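Local coordinates for protein cocosin 1 acidic chain (Cocos nucifera, PDB 5WPW) that serves as an 11S seed storage globulin of coconut, a hexameric nutrient reservoir and potential food allergen, at residues N296-P301 and L350-S355. The protein carries 2 engineered substitutions. Numbering follows the deposited sequence.
Sequences NAMVSP and LERAGS
Three backbone hydrogen bonds tie residues 296-301 to 350-355, whose strands 298-301 and 350-354 run antiparallel, at 166°. Val299 N donates to Glu351 O at 3.0 Å, with the nitrogen in the plane of that carbonyl. Ala353 N reaches Ala297 O at 2.9 Å, nearly along the C=O axis. The last bond, Asn296 N to Gly354 O at 3.1 Å, has its donor well above the carbonyl plane; Asn296 itself, with positive phi (63°), lies in the loop leading into the strand. Close CA-H...O contacts fill in between, among them Met298 CA to Glu351 O at 3.2 Å. Both strands belong to the second cupin domain of the subunit, in its curled antiparallel sheet; strand 317-323 pairs with the far edge of 348-354. On the face bearing Met298 and Arg352, a non-hydrogen-bonded pair, the two side chains cross obliquely, Met298 CG to Arg352 CG at 3.6 Å. Met298 then bends at chi3 (38°), which swings CE over to Leu350 CG at 3.9 Å. Leu350 CD1 lies 3.8 Å from Pro301 CG, the two side chains running side by side, and Leu187 and Ala191 of a second subunit pack against this apolar patch. The other face carries the hydrogen-bonded pair Val299 and Glu351, side by side and pointing the same way: Val299 CG2 rests 3.5 Å from the carboxylate atom OE1 of Glu351, while Val291 and Leu293 of strand 287-293 press on the valine.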
ATOM      1  N   ASN A 296      39.333  19.568  -8.913  1.00 32.21           N
ATOM      2  CA  ASN A 296      39.206  19.307 -10.351  1.00 35.99           C
ATOM      3  C   ASN A 296      38.331  18.099 -10.710  1.00 38.65           C
ATOM      4  O   ASN A 296      38.293  17.701 -11.884  1.00 40.27           O
ATOM      5  CB  ASN A 296      40.586  19.144 -11.002  1.00 40.56           C
ATOM      6  CG  ASN A 296      41.433  20.376 -10.848  1.00 42.27           C
ATOM      7  OD1 ASN A 296      42.568  20.312 -10.369  1.00 52.07           O
ATOM      8  ND2 ASN A 296      40.896  21.512 -11.250  1.00 41.41           N
ATOM      9  N   ALA A 297      37.625  17.502  -9.757  1.00 32.13           N
ATOM     10  CA  ALA A 297      36.809  16.341 -10.100  1.00 37.34           C
ATOM     11  C   ALA A 297      35.505  16.752 -10.784  1.00 34.56           C
ATOM     12  O   ALA A 297      35.130  17.928 -10.852  1.00 35.18           O
ATOM     13  CB  ALA A 297      36.505  15.497  -8.864  1.00 32.20           C
ATOM     14  N   MET A 298      34.794  15.745 -11.265  1.00 37.48           N
ATOM     15  CA  MET A 298      33.593  15.927 -12.057  1.00 39.20           C
ATOM     16  C   MET A 298      32.466  15.065 -11.518  1.00 38.10           C
ATOM     17  O   MET A 298      32.696  13.952 -11.033  1.00 36.86           O
ATOM     18  CB  MET A 298      33.846  15.553 -13.512  1.00 38.68           C
ATOM     19  CG  MET A 298      34.665  16.556 -14.273  1.00 41.78           C
ATOM     20  SD  MET A 298      34.225  16.477 -16.006  1.00 51.01           S
ATOM     21  CE  MET A 298      32.455  16.220 -15.830  1.00 37.52           C
ATOM     22  N   VAL A 299      31.253  15.597 -11.601  1.00 36.97           N
ATOM     23  CA  VAL A 299      30.053  14.780 -11.579  1.00 32.97           C
ATOM     24  C   VAL A 299      29.689  14.459 -13.026  1.00 30.03           C
ATOM     25  O   VAL A 299      29.533  15.367 -13.849  1.00 32.79           O
ATOM     26  CB  VAL A 299      28.899  15.484 -10.851  1.00 32.72           C
ATOM     27  CG1 VAL A 299      27.718  14.532 -10.727  1.00 33.94           C
ATOM     28  CG2 VAL A 299      29.326  15.918  -9.466  1.00 37.30           C
ATOM     29  N   SER A 300      29.577  13.172 -13.323  1.00 29.18           N
ATOM     30  CA  SER A 300      29.201  12.682 -14.640  1.00 33.73           C
ATOM     31  C   SER A 300      27.985  13.437 -15.174  1.00 34.16           C
ATOM     32  O   SER A 300      27.068  13.761 -14.400  1.00 32.60           O
ATOM     33  CB  SER A 300      28.893  11.183 -14.542  1.00 37.18           C
ATOM     34  OG  SER A 300      28.661  10.580 -15.809  1.00 44.26           O
ATOM     35  N   PRO A 301      27.955  13.762 -16.468  1.00 33.79           N
ATOM     36  CA  PRO A 301      26.735  14.319 -17.069  1.00 29.57           C
ATOM     37  C   PRO A 301      25.533  13.437 -16.767  1.00 29.95           C
ATOM     38  O   PRO A 301      25.601  12.212 -16.848  1.00 27.64           O
ATOM     39  CB  PRO A 301      27.051  14.342 -18.572  1.00 32.67           C
ATOM     40  CG  PRO A 301      28.528  14.375 -18.643  1.00 35.15           C
ATOM     41  CD  PRO A 301      29.044  13.628 -17.451  1.00 29.41           C
ATOM     42  N   LEU A 350      26.156  18.960 -15.843  1.00 32.59           N
ATOM     43  CA  LEU A 350      27.546  18.563 -15.719  1.00 34.27           C
ATOM     44  C   LEU A 350      28.200  19.554 -14.762  1.00 32.80           C
ATOM     45  O   LEU A 350      27.920  20.754 -14.848  1.00 31.96           O
ATOM     46  CB  LEU A 350      28.189  18.599 -17.111  1.00 33.99           C
ATOM     47  CG  LEU A 350      29.662  18.444 -17.410  1.00 41.03           C
ATOM     48  CD1 LEU A 350      29.787  17.944 -18.856  1.00 36.26           C
ATOM     49  CD2 LEU A 350      30.388  19.767 -17.218  1.00 37.64           C
ATOM     50  N   GLU A 351      29.024  19.055 -13.838  1.00 28.99           N
ATOM     51  CA  GLU A 351      29.722  19.904 -12.873  1.00 32.52           C
ATOM     52  C   GLU A 351      31.194  19.508 -12.759  1.00 37.15           C
ATOM     53  O   GLU A 351      31.531  18.320 -12.734  1.00 34.31           O
ATOM     54  CB  GLU A 351      29.097  19.820 -11.486  1.00 37.10           C
ATOM     55  CG  GLU A 351      27.713  20.407 -11.422  1.00 44.60           C
ATOM     56  CD  GLU A 351      26.860  19.725 -10.398  1.00 52.12           C
ATOM     57  OE1 GLU A 351      27.356  18.786  -9.735  1.00 54.65           O
ATOM     58  OE2 GLU A 351      25.697  20.137 -10.251  1.00 54.08           O
ATOM     59  N   ARG A 352      32.064  20.514 -12.643  1.00 39.74           N
ATOM     60  CA  ARG A 352      33.492  20.291 -12.434  1.00 34.86           C
ATOM     61  C   ARG A 352      33.997  21.247 -11.367  1.00 34.24           C
ATOM     62  O   ARG A 352      33.825  22.465 -11.484  1.00 34.62           O
ATOM     63  CB  ARG A 352      34.274  20.472 -13.734  1.00 40.69           C
ATOM     64  CG  ARG A 352      35.702  19.977 -13.635  1.00 42.41           C
ATOM     65  CD  ARG A 352      36.665  21.000 -14.201  1.00 48.98           C
ATOM     66  NE  ARG A 352      36.839  20.841 -15.641  1.00 58.65           N
ATOM     67  CZ  ARG A 352      37.633  19.929 -16.197  1.00 58.57           C
ATOM     68  NH1 ARG A 352      38.323  19.091 -15.428  1.00 59.17           N
ATOM     69  NH2 ARG A 352      37.738  19.853 -17.518  1.00 50.16           N
ATOM     70  N   ALA A 353      34.599  20.694 -10.320  1.00 34.88           N
ATOM     71  CA  ALA A 353      35.158  21.521  -9.263  1.00 34.41           C
ATOM     72  C   ALA A 353      36.397  22.253  -9.772  1.00 39.74           C
ATOM     73  O   ALA A 353      37.129  21.757 -10.641  1.00 38.89           O
ATOM     74  CB  ALA A 353      35.518  20.664  -8.049  1.00 31.68           C
ATOM     75  N   GLY A 354      36.627  23.448  -9.233  1.00 37.02           N
ATOM     76  CA  GLY A 354      37.888  24.133  -9.433  1.00 36.60           C
ATOM     77  C   GLY A 354      38.974  23.523  -8.566  1.00 38.39           C
ATOM     78  O   GLY A 354      38.798  22.483  -7.925  1.00 37.59           O
ATOM     79  N   SER A 355      40.127  24.206  -8.537  1.00 44.44           N
ATOM     80  CA  SER A 355      41.281  23.723  -7.784  1.00 36.97           C
ATOM     81  C   SER A 355      41.012  23.636  -6.291  1.00 38.35           C
ATOM     82  O   SER A 355      41.745  22.943  -5.579  1.00 40.28           O
ATOM     83  CB  SER A 355      42.497  24.640  -8.025  1.00 46.19           C
ATOM     84  OG  SER A 355      42.147  26.021  -7.887  1.00 45.47           O
TER